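Local coordinates for ssDNA binding protein (Aeropyrum pernix, PDB 4PSN), which binds single-stranded DNA, probably entrapping it in tunnels that run between the subunits of its assembly, at residues Y139-R144 and G149-T154; G164-P169 and R196-A201. All blocks are in the same frame, centred on the assembly; numbering follows the deposited sequence.

Contact 1. Residues Y139-R144 and G149-T154; sequences YRIMYR and GALIVT
Ile141 and Gly149 pair through the bond from Ile141 N to Gly149 O, 2.9 Å long and nearly straight at its hydrogen (178°). The return bond, Gly149 N to Ile141 O, is weak. Two residues along, Tyr139 and Leu151 exchange a full pair: Tyr139 N reaches Leu151 O at 3.0 Å, and Leu151 N reaches Tyr139 O at 2.9 Å. Arg140 and Ala150 form the non-hydrogen-bonded pair between them, where Ala150 CA lies 3.2 Å from Tyr139 O in a CA-H...O contact.

On the face bearing Tyr139, Ile141 and Leu151, the aromatic ring runs obliquely past two aliphatic branches; its CD2 meets Leu151 CD2 at 4.0 Å, and its CE2 touches Val153 CG2. Ile141 has CG1 anti to its carbonyl carbon (chi1 -56°) and an extended chi2, which carries CD1 over the neighbouring strand to 3.6 Å from Ala150 O and on to Leu151 CB. Gly149 has no side chain here, and Ile141 CB sits 3.8 Å from Gly149 C. Cutting Ile141 back to an alanine would remove CG1, CG2 and CD1 and is likely to open a gap over the Ala150 carbonyl and beside Leu151.

Farther out, Tyr139 packs on Ile186 and Val190 of helix 186-198, while its OH is hydrogen-bonded to Asp187 OD1. On the other face, Ala150 meets Val213 and Leu217 of helix 206-218. The chemistry is therefore divided: backbone bonds set the hairpin register, whereas apolar contacts join its two faces to different helices, and the phenol's polar end is satisfied by an aspartate.

Contact 2. Residues G164-P169 and R196-A201; sequences GAVVEP and RLFSEA
Phe198 makes every side-chain contact from the 196-201 side, and its ring is directed at the end of strand 159-166. The apolar part is with Val166, whose side chain comes from the opposite direction: Val166 CG1 lies over one face of the ring, 4.1 Å from Phe198 CE1. With chi1 at -61°, this methyl is anti to the valine's carbonyl carbon, while Val166 CG2 also comes to 4.1 Å from Phe198 CE1.

Contacts with the strand backbone come next. Ala165 N is at the ring edge, in its plane, 3.7 Å from Phe198 CZ. Gly164 C approaches the same CZ obliquely at 3.9 Å.

Hydrogen bonds within 196-201 shape that segment itself. Ser199 OG donates to Arg196 O at 2.7 Å, and Ala201 N bonds to Phe198 O at 3.1 Å, closing a type I turn from Phe198 to Ala201. Outside the segment, Arg196 NH1 forms a salt bridge with Glu121 OE2.

Leu172, Leu174 and Phe124 also touch Phe198, the last ring-to-ring with planes at about 60°. An aromatic side chain of helix 186-198 thus packs against an antiparallel sheet, forming part of the hydrophobic core between them in an alpha+beta C-terminal domain.

Overall arrangement
The two contacts follow one another along the chain, 139-154 first and 164-201 after it, and their centres lie about 9 Å apart. Both belong to the C-terminal domain and share its antiparallel sheet, in which strands 146-155 and 159-166 are neighbours; a probable hydrogen bond from Ala165 N to Ala150 O, 3.0 Å, links them. Side chains join them too: Ile141 CD1 meets Phe198 CE2 at 3.6 Å, and Ile141 CG2 packs on Val166 CG1. Hairpin 137-155, the next strand and helix 186-198 are therefore parts of one continuous core. Tyr143 and Pro169 pack together and both touch Phe55 of the second subunit, which brings this end of the two strands into a subunit interface.

Contact 1. Residues Y139-R144 and G149-T154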
loop_
_atom_site.group_PDB
_atom_site.type_symbol
_atom_site.label_atom_id
_atom_site.label_comp_id
_atom_site.label_asym_id
_atom_site.label_seq_id
_atom_site.Cartn_x
_atom_site.Cartn_y
_atom_site.Cartn_z
ATOM N N TYR C 139 -20.424 29.138 -14.364
ATOM C CA TYR C 139 -20.395 28.382 -15.611
ATOM C C TYR C 139 -19.975 26.962 -15.329
ATOM O O TYR C 139 -19.097 26.714 -14.494
ATOM C CB TYR C 139 -19.372 28.973 -16.596
ATOM C CG TYR C 139 -19.664 30.380 -16.993
ATOM C CD1 TYR C 139 -20.328 30.671 -18.185
ATOM C CD2 TYR C 139 -19.288 31.422 -16.175
ATOM C CE1 TYR C 139 -20.603 31.970 -18.545
ATOM C CE2 TYR C 139 -19.552 32.705 -16.521
ATOM C CZ TYR C 139 -20.217 32.981 -17.701
ATOM O OH TYR C 139 -20.471 34.288 -18.026
ATOM N N ARG C 140 -20.603 26.022 -16.026
ATOM C CA ARG C 140 -20.062 24.674 -16.109
ATOM C C ARG C 140 -18.932 24.627 -17.138
ATOM O O ARG C 140 -19.004 25.276 -18.186
ATOM C CB ARG C 140 -21.146 23.678 -16.536
ATOM C CG ARG C 140 -22.112 23.264 -15.431
ATOM C CD ARG C 140 -22.967 22.077 -15.890
ATOM N NE ARG C 140 -23.238 22.139 -17.327
ATOM C CZ ARG C 140 -24.311 22.715 -17.870
ATOM N NH1 ARG C 140 -25.231 23.276 -17.094
ATOM N NH2 ARG C 140 -24.468 22.731 -19.196
ATOM N N ILE C 141 -17.892 23.864 -16.835
ATOM C CA ILE C 141 -16.804 23.641 -17.780
ATOM C C ILE C 141 -16.925 22.232 -18.346
ATOM O O ILE C 141 -17.189 21.290 -17.612
ATOM C CB ILE C 141 -15.441 23.802 -17.105
ATOM C CG1 ILE C 141 -15.332 25.181 -16.439
ATOM C CG2 ILE C 141 -14.323 23.648 -18.120
ATOM C CD1 ILE C 141 -14.049 25.359 -15.621
HETATM N N MSE C 142 -16.733 22.102 -19.655
HETATM C CA MSE C 142 -16.790 20.828 -20.340
HETATM C C MSE C 142 -15.504 20.540 -21.090
HETATM O O MSE C 142 -14.824 21.450 -21.550
HETATM C CB MSE C 142 -17.898 20.909 -21.375
HETATM C CG MSE C 142 -18.679 22.163 -21.199
HETATM SE SE MSE C 142 -20.402 21.721 -20.508
HETATM C CE MSE C 142 -21.137 21.211 -22.211
ATOM N N TYR C 143 -15.211 19.256 -21.231
ATOM C CA TYR C 143 -14.108 18.764 -22.026
ATOM C C TYR C 143 -14.683 17.559 -22.785
ATOM O O TYR C 143 -15.314 16.687 -22.182
ATOM C CB TYR C 143 -12.932 18.326 -21.133
ATOM C CG TYR C 143 -11.719 17.979 -21.957
ATOM C CD1 TYR C 143 -11.152 18.934 -22.792
ATOM C CD2 TYR C 143 -11.176 16.692 -21.957
ATOM C CE1 TYR C 143 -10.066 18.639 -23.578
ATOM C CE2 TYR C 143 -10.064 16.381 -22.754
ATOM C CZ TYR C 143 -9.519 17.375 -23.557
ATOM O OH TYR C 143 -8.438 17.137 -24.362
ATOM N N ARG C 144 -14.503 17.529 -24.102
ATOM C CA ARG C 144 -15.073 16.453 -24.920
ATOM C C ARG C 144 -16.602 16.374 -24.756
ATOM O O ARG C 144 -17.172 15.292 -24.790
ATOM C CB ARG C 144 -14.427 15.088 -24.561
ATOM C CG ARG C 144 -12.902 15.083 -24.604
ATOM C CD ARG C 144 -12.294 13.694 -24.356
ATOM N NE ARG C 144 -12.386 12.800 -25.519
ATOM C CZ ARG C 144 -13.243 11.786 -25.629
ATOM N NH1 ARG C 144 -13.236 11.037 -26.721
ATOM N NH2 ARG C 144 -14.109 11.517 -24.656
ATOM N N GLY C 149 -16.156 20.353 -14.717
ATOM C CA GLY C 149 -15.792 21.398 -13.769
ATOM C C GLY C 149 -16.709 22.596 -13.717
ATOM O O GLY C 149 -17.812 22.579 -14.249
ATOM N N ALA C 150 -16.241 23.656 -13.065
ATOM C CA ALA C 150 -17.034 24.862 -12.909
ATOM C C ALA C 150 -16.132 26.060 -12.709
ATOM O O ALA C 150 -15.001 25.931 -12.240
ATOM C CB ALA C 150 -18.000 24.740 -11.718
ATOM N N LEU C 151 -16.670 27.226 -13.029
ATOM C CA LEU C 151 -15.914 28.449 -12.964
ATOM C C LEU C 151 -16.853 29.448 -12.343
ATOM O O LEU C 151 -18.040 29.404 -12.608
ATOM C CB LEU C 151 -15.612 28.868 -14.394
ATOM C CG LEU C 151 -14.755 30.089 -14.597
ATOM C CD1 LEU C 151 -13.381 29.621 -14.993
ATOM C CD2 LEU C 151 -15.364 30.933 -15.683
ATOM N N ILE C 152 -16.335 30.354 -11.530
ATOM C CA ILE C 152 -17.179 31.407 -10.998
ATOM C C ILE C 152 -16.550 32.760 -11.273
ATOM O O ILE C 152 -15.357 32.964 -11.070
ATOM C CB ILE C 152 -17.461 31.215 -9.486
ATOM C CG1 ILE C 152 -18.332 32.359 -8.948
ATOM C CG2 ILE C 152 -16.148 31.098 -8.687
ATOM C CD1 ILE C 152 -18.938 32.021 -7.576
ATOM N N VAL C 153 -17.364 33.686 -11.749
ATOM C CA VAL C 153 -16.880 34.995 -12.141
ATOM C C VAL C 153 -17.558 36.086 -11.324
ATOM O O VAL C 153 -18.791 36.181 -11.284
ATOM C CB VAL C 153 -17.180 35.246 -13.635
ATOM C CG1 VAL C 153 -16.734 36.671 -14.041
ATOM C CG2 VAL C 153 -16.461 34.200 -14.475
ATOM N N THR C 154 -16.757 36.918 -10.674
ATOM C CA THR C 154 -17.310 38.018 -9.890
ATOM C C THR C 154 -17.034 39.342 -10.593
ATOM O O THR C 154 -15.895 39.777 -10.667
ATOM C CB THR C 154 -16.689 38.082 -8.467
ATOM O OG1 THR C 154 -16.781 36.802 -7.831
ATOM C CG2 THR C 154 -17.409 39.133 -7.609
#

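Contact 2. Residues G164-P169 and R196-A201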
loop_
_atom_site.group_PDB
_atom_site.type_symbol
_atom_site.label_atom_id
_atom_site.label_comp_id
_atom_site.label_asym_id
_atom_site.label_seq_id
_atom_site.Cartn_x
_atom_site.Cartn_y
_atom_site.Cartn_z
ATOM N N GLY C 164 -11.868 28.713 -10.461
ATOM C CA GLY C 164 -12.595 27.527 -10.865
ATOM C C GLY C 164 -11.726 26.308 -10.790
ATOM O O GLY C 164 -10.609 26.374 -10.290
ATOM N N ALA C 165 -12.243 25.188 -11.294
ATOM C CA ALA C 165 -11.547 23.927 -11.177
ATOM C C ALA C 165 -12.100 22.964 -12.221
ATOM O O ALA C 165 -13.269 23.067 -12.570
ATOM C CB ALA C 165 -11.780 23.350 -9.773
ATOM N N VAL C 166 -11.262 22.038 -12.701
ATOM C CA VAL C 166 -11.731 20.904 -13.511
ATOM C C VAL C 166 -11.079 19.630 -12.985
ATOM O O VAL C 166 -10.013 19.667 -12.356
ATOM C CB VAL C 166 -11.395 21.071 -15.020
ATOM C CG1 VAL C 166 -12.079 22.330 -15.612
ATOM C CG2 VAL C 166 -9.905 21.150 -15.223
ATOM N N VAL C 167 -11.713 18.495 -13.232
ATOM C CA VAL C 167 -11.171 17.220 -12.781
ATOM C C VAL C 167 -10.580 16.418 -13.942
ATOM O O VAL C 167 -9.793 15.499 -13.727
ATOM C CB VAL C 167 -12.240 16.370 -12.071
ATOM C CG1 VAL C 167 -12.792 17.119 -10.879
ATOM C CG2 VAL C 167 -13.355 15.990 -13.051
ATOM N N GLU C 168 -10.964 16.771 -15.166
ATOM C CA GLU C 168 -10.448 16.095 -16.362
ATOM C C GLU C 168 -10.095 17.172 -17.364
ATOM O O GLU C 168 -10.732 18.220 -17.371
ATOM C CB GLU C 168 -11.521 15.193 -16.989
ATOM C CG GLU C 168 -11.893 13.968 -16.151
ATOM C CD GLU C 168 -13.140 13.260 -16.686
ATOM O OE1 GLU C 168 -13.624 13.629 -17.787
ATOM O OE2 GLU C 168 -13.638 12.339 -16.008
ATOM N N PRO C 169 -9.114 16.913 -18.248
ATOM C CA PRO C 169 -8.397 15.648 -18.402
ATOM C C PRO C 169 -7.301 15.457 -17.355
ATOM O O PRO C 169 -6.651 14.428 -17.357
ATOM C CB PRO C 169 -7.779 15.758 -19.803
ATOM C CG PRO C 169 -7.595 17.257 -20.012
ATOM C CD PRO C 169 -8.775 17.879 -19.314
ATOM N N ARG C 196 -7.210 29.461 -22.108
ATOM C CA ARG C 196 -5.998 30.221 -21.808
ATOM C C ARG C 196 -5.761 30.333 -20.289
ATOM O O ARG C 196 -4.644 30.160 -19.804
ATOM C CB ARG C 196 -6.111 31.606 -22.452
ATOM C CG ARG C 196 -5.154 32.670 -21.930
ATOM C CD ARG C 196 -3.720 32.337 -22.278
ATOM N NE ARG C 196 -3.672 31.315 -23.319
ATOM C CZ ARG C 196 -3.145 31.491 -24.527
ATOM N NH1 ARG C 196 -3.162 30.506 -25.414
ATOM N NH2 ARG C 196 -2.593 32.653 -24.853
ATOM N N LEU C 197 -6.820 30.600 -19.538
ATOM C CA LEU C 197 -6.692 30.710 -18.093
ATOM C C LEU C 197 -6.240 29.401 -17.457
ATOM O O LEU C 197 -5.367 29.395 -16.585
ATOM C CB LEU C 197 -8.001 31.193 -17.481
ATOM C CG LEU C 197 -8.303 32.669 -17.739
ATOM C CD1 LEU C 197 -9.738 33.010 -17.357
ATOM C CD2 LEU C 197 -7.313 33.559 -16.990
ATOM N N PHE C 198 -6.812 28.287 -17.897
ATOM C CA PHE C 198 -6.474 27.008 -17.289
ATOM C C PHE C 198 -5.102 26.484 -17.694
ATOM O O PHE C 198 -4.564 25.591 -17.035
ATOM C CB PHE C 198 -7.567 25.960 -17.550
ATOM C CG PHE C 198 -8.639 25.947 -16.488
ATOM C CD1 PHE C 198 -8.490 25.166 -15.350
ATOM C CD2 PHE C 198 -9.769 26.744 -16.610
ATOM C CE1 PHE C 198 -9.457 25.153 -14.356
ATOM C CE2 PHE C 198 -10.753 26.755 -15.609
ATOM C CZ PHE C 198 -10.595 25.957 -14.479
ATOM N N SER C 199 -4.531 27.033 -18.766
ATOM C CA SER C 199 -3.160 26.674 -19.150
ATOM C C SER C 199 -2.130 27.112 -18.095
ATOM O O SER C 199 -0.985 26.685 -18.118
ATOM C CB SER C 199 -2.801 27.276 -20.516
ATOM O OG SER C 199 -2.526 28.659 -20.387
ATOM N N GLU C 200 -2.535 27.981 -17.177
ATOM C CA GLU C 200 -1.651 28.414 -16.093
ATOM C C GLU C 200 -2.199 28.006 -14.726
ATOM O O GLU C 200 -1.714 28.451 -13.682
ATOM C CB GLU C 200 -1.462 29.930 -16.136
ATOM C CG GLU C 200 -0.703 30.415 -17.356
ATOM C CD GLU C 200 -0.401 31.901 -17.304
ATOM O OE1 GLU C 200 -1.352 32.708 -17.170
ATOM O OE2 GLU C 200 0.794 32.259 -17.389
ATOM N N ALA C 201 -3.226 27.169 -14.739
ATOM C CA ALA C 201 -3.863 26.728 -13.504
ATOM C C ALA C 201 -2.925 25.801 -12.712
ATOM O O ALA C 201 -1.978 25.251 -13.261
ATOM C CB ALA C 201 -5.168 25.998 -13.833
#